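Side-chain contacts in capsular polysaccharide export system protein KpsC (Thermosulfurimonas dismutans, PDB 6MGD), which acts as a beta-2,7-Kdo glycosyltransferase, probably helping to build the conserved glycolipid anchor of Gram-negative bacterial capsules: residues L46-W49 / G50-E54; P149-D152 / K153-V157; V257-Y260 / G261-Y265; L284-Q287 / E288-G292; N307-A311 / E312-F316. One frame throughout, in Å; residues are numbered along the deposited sequence.

Interaction 1: L46-W49 / G50-E54; sequences LLVW and GSTLE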
loop_
_atom_site.group_PDB
_atom_site.type_symbol
_atom_site.label_atom_id
_atom_site.label_comp_id
_atom_site.label_asym_id
_atom_site.label_seq_id
_atom_site.Cartn_x
_atom_site.Cartn_y
_atom_site.Cartn_z
ATOM N N LEU A 46 16.901 13.742 4.440
ATOM C CA LEU A 46 15.806 14.394 3.734
ATOM C C LEU A 46 14.557 13.522 3.795
ATOM O O LEU A 46 14.623 12.316 3.534
ATOM C CB LEU A 46 16.186 14.670 2.279
ATOM C CG LEU A 46 15.213 15.544 1.485
ATOM C CD1 LEU A 46 15.137 16.938 2.094
ATOM C CD2 LEU A 46 15.619 15.612 0.019
ATOM N N LEU A 47 13.429 14.134 4.144
ATOM C CA LEU A 47 12.133 13.468 4.123
ATOM C C LEU A 47 11.402 13.870 2.849
ATOM O O LEU A 47 11.081 15.047 2.654
ATOM C CB LEU A 47 11.308 13.830 5.359
ATOM C CG LEU A 47 11.867 13.340 6.696
ATOM C CD1 LEU A 47 10.996 13.791 7.861
ATOM C CD2 LEU A 47 12.008 11.827 6.684
ATOM N N VAL A 48 11.156 12.897 1.978
ATOM C CA VAL A 48 10.446 13.129 0.728
ATOM C C VAL A 48 9.188 12.273 0.732
ATOM O O VAL A 48 9.118 11.237 1.404
ATOM C CB VAL A 48 11.331 12.826 -0.505
ATOM C CG1 VAL A 48 11.375 11.334 -0.794
ATOM C CG2 VAL A 48 10.846 13.598 -1.721
ATOM N N TRP A 49 8.182 12.719 -0.014
ATOM C CA TRP A 49 6.882 12.065 -0.036
ATOM C C TRP A 49 6.728 11.252 -1.314
ATOM O O TRP A 49 6.746 11.812 -2.416
ATOM C CB TRP A 49 5.749 13.084 0.077
ATOM C CG TRP A 49 4.410 12.429 0.145
ATOM C CD1 TRP A 49 3.555 12.202 -0.892
ATOM C CD2 TRP A 49 3.778 11.890 1.312
ATOM N NE1 TRP A 49 2.423 11.566 -0.442
ATOM C CE2 TRP A 49 2.536 11.362 0.908
ATOM C CE3 TRP A 49 4.140 11.810 2.661
ATOM C CZ2 TRP A 49 1.654 10.763 1.804
ATOM C CZ3 TRP A 49 3.262 11.213 3.547
ATOM C CH2 TRP A 49 2.034 10.697 3.114
ATOM N N GLY A 50 6.569 9.942 -1.159
ATOM C CA GLY A 50 6.261 9.095 -2.299
ATOM C C GLY A 50 7.351 9.142 -3.349
ATOM O O GLY A 50 8.546 9.048 -3.049
ATOM N N SER A 51 6.936 9.298 -4.603
ATOM C CA SER A 51 7.846 9.323 -5.745
ATOM C C SER A 51 8.120 10.745 -6.218
ATOM O O SER A 51 8.216 11.001 -7.422
ATOM C CB SER A 51 7.283 8.477 -6.881
ATOM O OG SER A 51 7.060 7.145 -6.452
ATOM N N THR A 52 8.257 11.688 -5.284
ATOM C CA THR A 52 8.455 13.083 -5.663
ATOM C C THR A 52 9.764 13.274 -6.419
ATOM O O THR A 52 9.809 13.992 -7.425
ATOM C CB THR A 52 8.413 13.973 -4.419
ATOM O OG1 THR A 52 7.122 13.870 -3.804
ATOM C CG2 THR A 52 8.673 15.423 -4.785
ATOM N N LEU A 53 10.837 12.630 -5.958
ATOM C CA LEU A 53 12.124 12.780 -6.629
ATOM C C LEU A 53 12.111 12.126 -8.006
ATOM O O LEU A 53 12.685 12.665 -8.959
ATOM C CB LEU A 53 13.237 12.193 -5.762
ATOM C CG LEU A 53 13.355 12.793 -4.360
ATOM C CD1 LEU A 53 14.404 12.061 -3.533
ATOM C CD2 LEU A 53 13.667 14.278 -4.444
ATOM N N GLU A 54 11.458 10.968 -8.131
ATOM C CA GLU A 54 11.404 10.290 -9.423
ATOM C C GLU A 54 10.556 11.065 -10.424
ATOM O O GLU A 54 10.868 11.089 -11.620
ATOM C CB GLU A 54 10.862 8.869 -9.254
ATOM C CG GLU A 54 11.830 7.898 -8.587
ATOM C CD GLU A 54 11.943 8.111 -7.089
ATOM O OE1 GLU A 54 10.998 8.671 -6.491
ATOM O OE2 GLU A 54 12.976 7.718 -6.507
HETATM O O HOH W 1 8.245 15.164 -0.830
#
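Thr-52 folds back onto Trp-49 where strand 44-49 passes into helix 52-56, the first step of a beta-alpha-beta unit completed by strand 64-71; the link is a type II' beta turn from Trp-49 to Thr-52. The polar bonds across the turn converge on one carbonyl oxygen. Thr-52 OG1 donates to Trp-49 O at 2.5 Å, within the plane of the carbonyl. Thr-52 N reaches the same Trp-49 O at 3.2 Å by a bent bond, N-H...O 137°, tilted from that plane. With chi1 at -62° the hydroxyl of Thr-52 stays beside its own backbone N, which lets both donors of one residue grip a single acceptor. A water accepts from Trp-49 N at 2.6 Å and returns a weak bond to Thr-52 OG1. Gly-50 makes the bend with a positive phi of 61°, and its N lies obliquely against the indole, 3.5 Å from Trp-49 CG; Lys-13 adds a cation-pi contact to that ring. Ser-51, at the N-cap position, makes no capping bond; its hydroxyl pairs with Tyr-98. The apolar contacts lie inward, where Tyr-7 of strand 4-7 touches both Val-48 and Leu-53. One methyl of Val-48 serves two residues: CG2 is 3.7 Å from Thr-52 CB and equally far from Leu-53 CG, while Val-48 CG1 approaches Leu-53 CD1 at 4.1 Å.

Interaction 2: P149-D152 / K153-V157; sequences PRTD and KKIIV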
loop_
_atom_site.group_PDB
_atom_site.type_symbol
_atom_site.label_atom_id
_atom_site.label_comp_id
_atom_site.label_asym_id
_atom_site.label_seq_id
_atom_site.Cartn_x
_atom_site.Cartn_y
_atom_site.Cartn_z
ATOM N N PRO A 149 -25.099 -11.199 -6.897
ATOM C CA PRO A 149 -25.882 -11.916 -7.907
ATOM C C PRO A 149 -25.934 -13.408 -7.621
ATOM O O PRO A 149 -24.981 -14.007 -7.116
ATOM C CB PRO A 149 -25.127 -11.628 -9.209
ATOM C CG PRO A 149 -23.718 -11.409 -8.763
ATOM C CD PRO A 149 -23.819 -10.708 -7.435
ATOM N N ARG A 150 -27.076 -14.005 -7.949
ATOM C CA ARG A 150 -27.288 -15.444 -7.814
ATOM C C ARG A 150 -27.065 -16.068 -9.185
ATOM O O ARG A 150 -27.932 -15.999 -10.060
ATOM C CB ARG A 150 -28.687 -15.743 -7.284
ATOM C CG ARG A 150 -28.950 -15.230 -5.880
ATOM C CD ARG A 150 -28.097 -15.964 -4.863
ATOM N NE ARG A 150 -28.274 -17.410 -4.948
ATOM C CZ ARG A 150 -29.264 -18.079 -4.367
ATOM N NH1 ARG A 150 -30.178 -17.431 -3.657
ATOM N NH2 ARG A 150 -29.344 -19.396 -4.497
ATOM N N THR A 151 -25.898 -16.677 -9.376
ATOM C CA THR A 151 -25.556 -17.269 -10.660
ATOM C C THR A 151 -24.642 -18.465 -10.433
ATOM O O THR A 151 -24.118 -18.678 -9.337
ATOM C CB THR A 151 -24.888 -16.248 -11.589
ATOM O OG1 THR A 151 -24.796 -16.790 -12.912
ATOM C CG2 THR A 151 -23.494 -15.912 -11.088
ATOM N N ASP A 152 -24.461 -19.249 -11.494
ATOM C CA ASP A 152 -23.565 -20.396 -11.482
ATOM C C ASP A 152 -22.140 -20.038 -11.884
ATOM O O ASP A 152 -21.242 -20.875 -11.737
ATOM C CB ASP A 152 -24.099 -21.486 -12.416
ATOM C CG ASP A 152 -24.334 -20.977 -13.827
ATOM O OD1 ASP A 152 -24.609 -19.769 -13.987
ATOM O OD2 ASP A 152 -24.242 -21.784 -14.776
ATOM N N LYS A 153 -21.913 -18.828 -12.387
ATOM C CA LYS A 153 -20.592 -18.412 -12.821
ATOM C C LYS A 153 -19.734 -18.011 -11.623
ATOM O O LYS A 153 -20.235 -17.666 -10.550
ATOM C CB LYS A 153 -20.694 -17.242 -13.801
ATOM C CG LYS A 153 -21.720 -17.446 -14.901
ATOM C CD LYS A 153 -22.102 -16.126 -15.549
ATOM C CE LYS A 153 -23.314 -16.291 -16.451
ATOM N NZ LYS A 153 -23.816 -14.982 -16.953
ATOM N N LYS A 154 -18.419 -18.058 -11.823
ATOM C CA LYS A 154 -17.492 -17.632 -10.784
ATOM C C LYS A 154 -17.574 -16.122 -10.600
ATOM O O LYS A 154 -17.535 -15.362 -11.572
ATOM C CB LYS A 154 -16.065 -18.051 -11.137
ATOM C CG LYS A 154 -15.039 -17.705 -10.071
ATOM C CD LYS A 154 -13.787 -18.560 -10.197
ATOM C CE LYS A 154 -13.014 -18.251 -11.465
ATOM N NZ LYS A 154 -11.750 -19.037 -11.536
ATOM N N ILE A 155 -17.701 -15.688 -9.351
ATOM C CA ILE A 155 -17.826 -14.272 -9.021
ATOM C C ILE A 155 -16.429 -13.668 -8.927
ATOM O O ILE A 155 -15.627 -14.066 -8.074
ATOM C CB ILE A 155 -18.604 -14.070 -7.711
ATOM C CG1 ILE A 155 -19.975 -14.746 -7.790
ATOM C CG2 ILE A 155 -18.776 -12.586 -7.415
ATOM C CD1 ILE A 155 -20.893 -14.148 -8.834
ATOM N N ILE A 156 -16.139 -12.705 -9.801
ATOM C CA ILE A 156 -14.879 -11.968 -9.797
ATOM C C ILE A 156 -15.181 -10.498 -9.522
ATOM O O ILE A 156 -16.112 -9.933 -10.108
ATOM C CB ILE A 156 -14.113 -12.142 -11.125
ATOM C CG1 ILE A 156 -13.608 -13.578 -11.280
ATOM C CG2 ILE A 156 -12.939 -11.176 -11.206
ATOM C CD1 ILE A 156 -12.700 -13.783 -12.488
ATOM N N VAL A 157 -14.409 -9.888 -8.618
ATOM C CA VAL A 157 -14.540 -8.476 -8.274
ATOM C C VAL A 157 -13.264 -7.757 -8.690
ATOM O O VAL A 157 -12.157 -8.279 -8.516
ATOM C CB VAL A 157 -14.820 -8.268 -6.767
ATOM C CG1 VAL A 157 -13.658 -8.765 -5.919
ATOM C CG2 VAL A 157 -15.123 -6.802 -6.458
#
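The loop entering strand 155-159, an inner strand of the six-stranded parallel sheet, curls so that Ile-155 reaches back to Pro-149 and Thr-151. Ile-155 CD1 does the touching: it lies 3.9 Å from Pro-149 CG and 3.9 Å from Thr-151 CG2, bridging a proline ring and a methyl. Two successive bends in the isoleucine chain (chi1 -56°, chi2 -64°) carry CD1 toward the loop. Tyr-193 of the neighbouring strand 193-197 packs against both Pro-149 and Ile-155. On the outer side of the bend, Thr-151 OG1 donates to Asp-152 OD1 at 3.2 Å, meeting that oxygen nearly along its C-O axis. The extended chain of Lys-153 passes Thr-151 at about a right angle, with CG 3.7 Å from Thr-151 OG1. Its ammonium does not close a salt bridge, since Lys-153 NZ stays 5.7 Å from Asp-152 OD1. Lys-154 leads the other way to a salt bridge with Glu-238. The two halves of the bend therefore meet mainly through van der Waals contact, and any attraction between Lys-153 and Asp-152 is probably weakened by solvent at this exposed loop.

Interaction 3: V257-Y260 / G261-Y265; sequences VTCY and GHPFY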
loop_
_atom_site.group_PDB
_atom_site.type_symbol
_atom_site.label_atom_id
_atom_site.label_comp_id
_atom_site.label_asym_id
_atom_site.label_seq_id
_atom_site.Cartn_x
_atom_site.Cartn_y
_atom_site.Cartn_z
ATOM N N VAL A 257 -6.695 -13.980 -4.706
ATOM C CA VAL A 257 -6.514 -12.707 -5.391
ATOM C C VAL A 257 -5.521 -12.880 -6.531
ATOM O O VAL A 257 -4.441 -13.452 -6.341
ATOM C CB VAL A 257 -6.048 -11.603 -4.424
ATOM C CG1 VAL A 257 -5.054 -12.166 -3.442
ATOM C CG2 VAL A 257 -5.443 -10.430 -5.192
ATOM N N THR A 258 -5.890 -12.385 -7.709
ATOM C CA THR A 258 -5.036 -12.374 -8.888
ATOM C C THR A 258 -4.540 -10.953 -9.122
ATOM O O THR A 258 -5.333 -10.006 -9.107
ATOM C CB THR A 258 -5.797 -12.882 -10.117
ATOM O OG1 THR A 258 -6.156 -14.256 -9.922
ATOM C CG2 THR A 258 -4.949 -12.755 -11.377
ATOM N N CYS A 259 -3.236 -10.804 -9.328
ATOM C CA CYS A 259 -2.618 -9.498 -9.521
ATOM C C CYS A 259 -2.242 -9.319 -10.984
ATOM O O CYS A 259 -1.579 -10.180 -11.570
ATOM C CB CYS A 259 -1.384 -9.337 -8.630
ATOM S SG CYS A 259 -1.742 -9.309 -6.856
ATOM N N TYR A 260 -2.672 -8.204 -11.571
ATOM C CA TYR A 260 -2.321 -7.872 -12.944
ATOM C C TYR A 260 -1.175 -6.874 -13.032
ATOM O O TYR A 260 -0.696 -6.599 -14.137
ATOM C CB TYR A 260 -3.549 -7.334 -13.688
ATOM C CG TYR A 260 -4.613 -8.385 -13.929
ATOM C CD1 TYR A 260 -5.430 -8.825 -12.894
ATOM C CD2 TYR A 260 -4.797 -8.942 -15.190
ATOM C CE1 TYR A 260 -6.396 -9.787 -13.104
ATOM C CE2 TYR A 260 -5.766 -9.905 -15.412
ATOM C CZ TYR A 260 -6.564 -10.323 -14.363
ATOM O OH TYR A 260 -7.531 -11.281 -14.568
ATOM N N GLY A 261 -0.737 -6.328 -11.901
ATOM C CA GLY A 261 0.466 -5.525 -11.823
ATOM C C GLY A 261 1.446 -6.141 -10.845
ATOM O O GLY A 261 1.516 -7.369 -10.733
ATOM N N HIS A 262 2.196 -5.313 -10.118
ATOM C CA HIS A 262 3.178 -5.789 -9.141
ATOM C C HIS A 262 3.059 -4.996 -7.845
ATOM O O HIS A 262 3.950 -4.208 -7.502
ATOM C CB HIS A 262 4.597 -5.693 -9.696
ATOM C CG HIS A 262 4.902 -6.695 -10.765
ATOM N ND1 HIS A 262 5.804 -6.450 -11.779
ATOM C CD2 HIS A 262 4.435 -7.949 -10.971
ATOM C CE1 HIS A 262 5.872 -7.507 -12.568
ATOM N NE2 HIS A 262 5.051 -8.430 -12.101
ATOM N N PRO A 263 1.976 -5.190 -7.092
ATOM C CA PRO A 263 1.858 -4.529 -5.789
ATOM C C PRO A 263 2.850 -5.114 -4.797
ATOM O O PRO A 263 3.552 -6.093 -5.073
ATOM C CB PRO A 263 0.414 -4.813 -5.370
ATOM C CG PRO A 263 0.064 -6.071 -6.085
ATOM C CD PRO A 263 0.790 -6.009 -7.404
ATOM N N PHE A 264 2.894 -4.502 -3.609
ATOM C CA PHE A 264 3.878 -4.893 -2.606
ATOM C C PHE A 264 3.673 -6.320 -2.116
ATOM O O PHE A 264 4.625 -6.932 -1.621
ATOM C CB PHE A 264 3.850 -3.912 -1.425
ATOM C CG PHE A 264 2.687 -4.106 -0.478
ATOM C CD1 PHE A 264 1.511 -3.395 -0.646
ATOM C CD2 PHE A 264 2.786 -4.977 0.602
ATOM C CE1 PHE A 264 0.446 -3.562 0.232
ATOM C CE2 PHE A 264 1.726 -5.152 1.479
ATOM C CZ PHE A 264 0.556 -4.443 1.297
ATOM N N TYR A 265 2.463 -6.859 -2.241
ATOM C CA TYR A 265 2.161 -8.211 -1.797
ATOM C C TYR A 265 2.257 -9.238 -2.918
ATOM O O TYR A 265 1.960 -10.413 -2.688
ATOM C CB TYR A 265 0.765 -8.260 -1.157
ATOM C CG TYR A 265 -0.327 -7.608 -1.981
ATOM C CD1 TYR A 265 -0.596 -6.249 -1.863
ATOM C CD2 TYR A 265 -1.089 -8.351 -2.874
ATOM C CE1 TYR A 265 -1.589 -5.648 -2.613
ATOM C CE2 TYR A 265 -2.084 -7.758 -3.628
ATOM C CZ TYR A 265 -2.330 -6.407 -3.493
ATOM O OH TYR A 265 -3.318 -5.810 -4.241
#
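Gly-261 begins the turn away from strand 257-259, its carbonyl O lying 4.1 Å from Cys-259 CB. Past His-262, Pro-263 brings the chain back beside the cysteine: CG packs on Cys-259 SG at 3.8 Å, and the same CG rests over one face of the Tyr-265 ring, 3.5 Å above its plane and offset toward the rim. Phe-264 points elsewhere, stacking on Phe-73 and meeting Phe-248 edge-to-face, while Tyr-265 CD1 lies 3.6 Å above the plane of the Phe-264 ring. Tyr-265 returns the loop to the cysteine's side. Its chi1 of 49° sets the ring between the backbone N and carbonyl carbon and turns it back toward the strand, where CE2 comes within 3.6 Å of Cys-259 SG. This is a sulfur-aromatic contact of oblique geometry: Cys-259 SG is 4.7 Å from the centroid of the Tyr-265 ring, 61° off the normal. The phenol bonds to Ser-244 O, and Tyr-260 OH, on another side of the strand, to His-240. With the hydroxyls paired outside, the end of this parallel-sheet strand and its loop are probably joined mainly by dispersion around one polarisable, buried sulfur.

Interaction 4: L284-Q287 / E288-G292; sequences LSLQ and ELVAG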
loop_
_atom_site.group_PDB
_atom_site.type_symbol
_atom_site.label_atom_id
_atom_site.label_comp_id
_atom_site.label_asym_id
_atom_site.label_seq_id
_atom_site.Cartn_x
_atom_site.Cartn_y
_atom_site.Cartn_z
ATOM N N LEU A 284 6.085 -16.864 0.586
ATOM C CA LEU A 284 5.781 -16.463 1.952
ATOM C C LEU A 284 4.410 -16.974 2.378
ATOM O O LEU A 284 3.563 -17.323 1.551
ATOM C CB LEU A 284 5.825 -14.939 2.100
ATOM C CG LEU A 284 7.181 -14.239 1.987
ATOM C CD1 LEU A 284 7.005 -12.736 2.121
ATOM C CD2 LEU A 284 8.145 -14.761 3.038
ATOM N N SER A 285 4.206 -17.015 3.690
ATOM C CA SER A 285 2.896 -17.274 4.265
ATOM C C SER A 285 2.225 -15.951 4.613
ATOM O O SER A 285 2.865 -14.900 4.684
ATOM C CB SER A 285 3.007 -18.165 5.505
ATOM O OG SER A 285 3.508 -17.438 6.613
ATOM N N LEU A 286 0.909 -16.013 4.830
ATOM C CA LEU A 286 0.164 -14.797 5.147
ATOM C C LEU A 286 0.678 -14.140 6.422
ATOM O O LEU A 286 0.661 -12.909 6.534
ATOM C CB LEU A 286 -1.328 -15.112 5.269
ATOM C CG LEU A 286 -2.258 -13.907 5.431
ATOM C CD1 LEU A 286 -2.150 -12.984 4.229
ATOM C CD2 LEU A 286 -3.699 -14.351 5.642
ATOM N N GLN A 287 1.150 -14.937 7.384
ATOM C CA GLN A 287 1.686 -14.368 8.616
ATOM C C GLN A 287 3.010 -13.658 8.368
ATOM O O GLN A 287 3.263 -12.590 8.938
ATOM C CB GLN A 287 1.852 -15.462 9.669
ATOM C CG GLN A 287 0.546 -16.109 10.093
ATOM C CD GLN A 287 0.762 -17.371 10.897
ATOM O OE1 GLN A 287 1.875 -17.656 11.342
ATOM N NE2 GLN A 287 -0.302 -18.143 11.083
ATOM N N GLU A 288 3.873 -14.236 7.527
ATOM C CA GLU A 288 5.123 -13.565 7.184
ATOM C C GLU A 288 4.853 -12.233 6.495
ATOM O O GLU A 288 5.499 -11.225 6.802
ATOM C CB GLU A 288 5.981 -14.468 6.296
ATOM C CG GLU A 288 6.281 -15.835 6.900
ATOM C CD GLU A 288 7.149 -16.697 6.002
ATOM O OE1 GLU A 288 8.387 -16.524 6.022
ATOM O OE2 GLU A 288 6.594 -17.544 5.271
ATOM N N LEU A 289 3.888 -12.210 5.571
ATOM C CA LEU A 289 3.525 -10.968 4.895
ATOM C C LEU A 289 3.013 -9.935 5.893
ATOM O O LEU A 289 3.450 -8.779 5.889
ATOM C CB LEU A 289 2.468 -11.250 3.825
ATOM C CG LEU A 289 2.452 -10.439 2.522
ATOM C CD1 LEU A 289 1.030 -10.326 1.978
ATOM C CD2 LEU A 289 3.087 -9.062 2.670
ATOM N N VAL A 290 2.086 -10.343 6.762
ATOM C CA VAL A 290 1.493 -9.414 7.719
ATOM C C VAL A 290 2.536 -8.927 8.717
ATOM O O VAL A 290 2.624 -7.726 9.005
ATOM C CB VAL A 290 0.291 -10.076 8.418
ATOM C CG1 VAL A 290 -0.134 -9.271 9.642
ATOM C CG2 VAL A 290 -0.867 -10.219 7.439
ATOM N N ALA A 291 3.348 -9.844 9.254
ATOM C CA ALA A 291 4.382 -9.449 10.206
ATOM C C ALA A 291 5.350 -8.443 9.601
ATOM O O ALA A 291 5.859 -7.568 10.310
ATOM C CB ALA A 291 5.140 -10.679 10.703
ATOM N N GLY A 292 5.614 -8.544 8.300
ATOM C CA GLY A 292 6.515 -7.619 7.642
ATOM C C GLY A 292 5.848 -6.325 7.225
ATOM O O GLY A 292 6.356 -5.237 7.513
#
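Ser-285 N donates to Glu-288 OE2 at 2.9 Å, approaching from above the carboxylate plane, 36° out of it. The return bond is longer: Glu-288 N donates to Ser-285 OG at 3.3 Å, straight at 166° but weak. A second weak bond joins Ser-285 OG to the same Glu-288 OE2, so this oxygen is held by both backbone and hydroxyl. The other oxygen, Glu-288 OE1, forms a salt bridge with Arg-113, and together these partners probably limit the rotation of the carboxylate. The serine hydroxyl sits between its backbone N and carbonyl carbon (chi1 75°), facing the first turn. The reciprocal pair is a capping box with Ser-285 as N-cap of helix 286-296, and the carboxylate probably also interacts favourably with the positive end of the helix dipole. Regular i to i+4 bonds follow at once: Leu-289 N to Ser-285 O at 3.0 Å, Val-290 N to Leu-286 O, and Ala-291 N to Gln-287 O. Apolar packing flanks this polar start. Leu-284 lies ahead of the cap with CD2 3.5 Å from Glu-288 OE1, its methyl shielding one side of the carboxylate. Leu-286 CG and, one turn along, Val-290 CG2 are a looser 4.4 Å apart, and both side chains rest on Ile-127 of helix 117-132. Leu-289 lies against Phe-248 and Leu-251 of helix 246-253.

Interaction 5: N307-A311 / E312-F316; sequences NRISA and EEAIF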
loop_
_atom_site.group_PDB
_atom_site.type_symbol
_atom_site.label_atom_id
_atom_site.label_comp_id
_atom_site.label_asym_id
_atom_site.label_seq_id
_atom_site.Cartn_x
_atom_site.Cartn_y
_atom_site.Cartn_z
ATOM N N ASN A 307 2.418 8.793 21.664
ATOM C CA ASN A 307 3.548 7.894 21.845
ATOM C C ASN A 307 3.539 6.796 20.786
ATOM O O ASN A 307 2.520 6.518 20.150
ATOM C CB ASN A 307 3.526 7.272 23.242
ATOM C CG ASN A 307 3.845 8.275 24.332
ATOM O OD1 ASN A 307 3.010 8.569 25.186
ATOM N ND2 ASN A 307 5.063 8.803 24.310
ATOM N N ARG A 308 4.700 6.173 20.601
ATOM C CA ARG A 308 4.803 5.048 19.683
ATOM C C ARG A 308 4.104 3.831 20.275
ATOM O O ARG A 308 4.321 3.480 21.440
ATOM C CB ARG A 308 6.270 4.732 19.388
ATOM C CG ARG A 308 6.961 5.750 18.489
ATOM C CD ARG A 308 6.550 5.580 17.031
ATOM N NE ARG A 308 7.082 4.351 16.449
ATOM C CZ ARG A 308 8.219 4.281 15.763
ATOM N NH1 ARG A 308 8.945 5.375 15.570
ATOM N NH2 ARG A 308 8.630 3.120 15.267
ATOM N N ILE A 309 3.251 3.193 19.473
ATOM C CA ILE A 309 2.468 2.045 19.906
ATOM C C ILE A 309 2.614 0.936 18.871
ATOM O O ILE A 309 3.087 1.151 17.754
ATOM C CB ILE A 309 0.981 2.397 20.116
ATOM C CG1 ILE A 309 0.351 2.851 18.798
ATOM C CG2 ILE A 309 0.829 3.476 21.175
ATOM C CD1 ILE A 309 -1.121 3.210 18.909
ATOM N N SER A 310 2.200 -0.267 19.261
ATOM C CA SER A 310 2.244 -1.399 18.352
ATOM C C SER A 310 1.077 -1.339 17.370
ATOM O O SER A 310 0.119 -0.579 17.541
ATOM C CB SER A 310 2.217 -2.715 19.129
ATOM O OG SER A 310 0.953 -2.926 19.734
ATOM N N ALA A 311 1.171 -2.157 16.319
ATOM C CA ALA A 311 0.091 -2.226 15.341
ATOM C C ALA A 311 -1.207 -2.699 15.978
ATOM O O ALA A 311 -2.295 -2.315 15.533
ATOM C CB ALA A 311 0.484 -3.147 14.185
ATOM N N GLU A 312 -1.115 -3.524 17.024
ATOM C CA GLU A 312 -2.319 -3.978 17.711
ATOM C C GLU A 312 -2.960 -2.844 18.500
ATOM O O GLU A 312 -4.185 -2.672 18.468
ATOM C CB GLU A 312 -1.986 -5.157 18.626
ATOM C CG GLU A 312 -1.275 -6.309 17.927
ATOM C CD GLU A 312 0.236 -6.166 17.940
ATOM O OE1 GLU A 312 0.911 -7.048 18.510
ATOM O OE2 GLU A 312 0.748 -5.167 17.392
ATOM N N GLU A 313 -2.148 -2.058 19.211
ATOM C CA GLU A 313 -2.679 -0.911 19.940
ATOM C C GLU A 313 -3.251 0.134 18.990
ATOM O O GLU A 313 -4.190 0.854 19.350
ATOM C CB GLU A 313 -1.586 -0.301 20.820
ATOM C CG GLU A 313 -1.109 -1.228 21.934
ATOM C CD GLU A 313 0.099 -0.691 22.683
ATOM O OE1 GLU A 313 1.122 -0.389 22.034
ATOM O OE2 GLU A 313 0.025 -0.571 23.925
ATOM N N ALA A 314 -2.703 0.228 17.775
ATOM C CA ALA A 314 -3.267 1.132 16.778
ATOM C C ALA A 314 -4.651 0.670 16.341
ATOM O O ALA A 314 -5.558 1.492 16.159
ATOM C CB ALA A 314 -2.330 1.237 15.573
ATOM N N ILE A 315 -4.831 -0.638 16.163
ATOM C CA ILE A 315 -6.148 -1.161 15.821
ATOM C C ILE A 315 -7.117 -0.948 16.976
ATOM O O ILE A 315 -8.270 -0.552 16.768
ATOM C CB ILE A 315 -6.048 -2.644 15.424
ATOM C CG1 ILE A 315 -5.253 -2.790 14.125
ATOM C CG2 ILE A 315 -7.435 -3.260 15.290
ATOM C CD1 ILE A 315 -5.103 -4.219 13.656
ATOM N N PHE A 316 -6.663 -1.190 18.210
ATOM C CA PHE A 316 -7.514 -0.969 19.375
ATOM C C PHE A 316 -7.963 0.485 19.465
ATOM O O PHE A 316 -9.105 0.766 19.848
ATOM C CB PHE A 316 -6.779 -1.375 20.653
ATOM C CG PHE A 316 -6.492 -2.846 20.749
ATOM C CD1 PHE A 316 -7.338 -3.773 20.164
ATOM C CD2 PHE A 316 -5.372 -3.302 21.429
ATOM C CE1 PHE A 316 -7.074 -5.128 20.255
ATOM C CE2 PHE A 316 -5.103 -4.655 21.523
ATOM C CZ PHE A 316 -5.955 -5.569 20.935
HETATM O O HOH W 2 0.952 -5.366 21.378
#
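Ile-309 packs snugly along the start of helix 311-322, its CD1 reaching 3.6 Å from Ala-314 N and 4.1 Å from Ala-314 CB. Its CG1 lies between the backbone N and carbonyl carbon (chi1 63°), which directs the ethyl arm onto the helix. Tyr-300 of strand 298-300 touches Ile-309, Ala-311 and Ala-314. Further round, Ile-315 CG1 lies 3.3 Å from Ala-311 O, which also accepts from Ile-315 N, while the Ile-315 side chain meets Val-126 and Leu-130 of helix 117-132. Between this packed side and the outer one runs a capping box, with Ser-310 as N-cap. Ser-310 N gives a nearly straight bond (172°) to Glu-313 OE1 at 3.0 Å, using the anti lone pair of that oxygen; Glu-313 N answers to Ser-310 OG at 3.3 Å. Ala-314 N then bonds to Ser-310 O. The outer side is looser, with Glu-313 exposed and Glu-312 partly so. Ser-310 OG lies 3.2 Å from Glu-312 OE2, with Glu-313 OE1 a slightly more distant alternative; both would be weak bonds, and which oxygen takes the one proton is unsettled. A water adds a partner 2.9 Å from Ser-310 OG and reaches Glu-312 OE1 weakly. Glu-312 bends at chi2 (89°) to bring its carboxylate round to the serine, and its OE1 has a stronger partner in the salt bridge to Arg-122.

Interactions 1 and 3 are buried, interaction 2 lies at the surface, and interactions 4 and 5 are partly buried. Interactions 2 and 3 belong to strands of the same parallel sheet, whereas interaction 1 lies in the other, mixed sheet, about 42 Å from interaction 2 between centres; two sheet-based halves are consistent with a GT-B glycosyltransferase. Interactions 4 and 5 are both Ser-Glu capping boxes, and both helices pack on helix 117-132. Their chemistry is polar and reciprocal, unlike the sulfur and apolar contacts of interaction 3 or the methyl contacts of interaction 2; interaction 1 combines two bonds to one carbonyl with Val-Leu packing. Interactions 3 and 4 touch directly, Tyr-265 CB lying 3.8 Å from Leu-289 CD1.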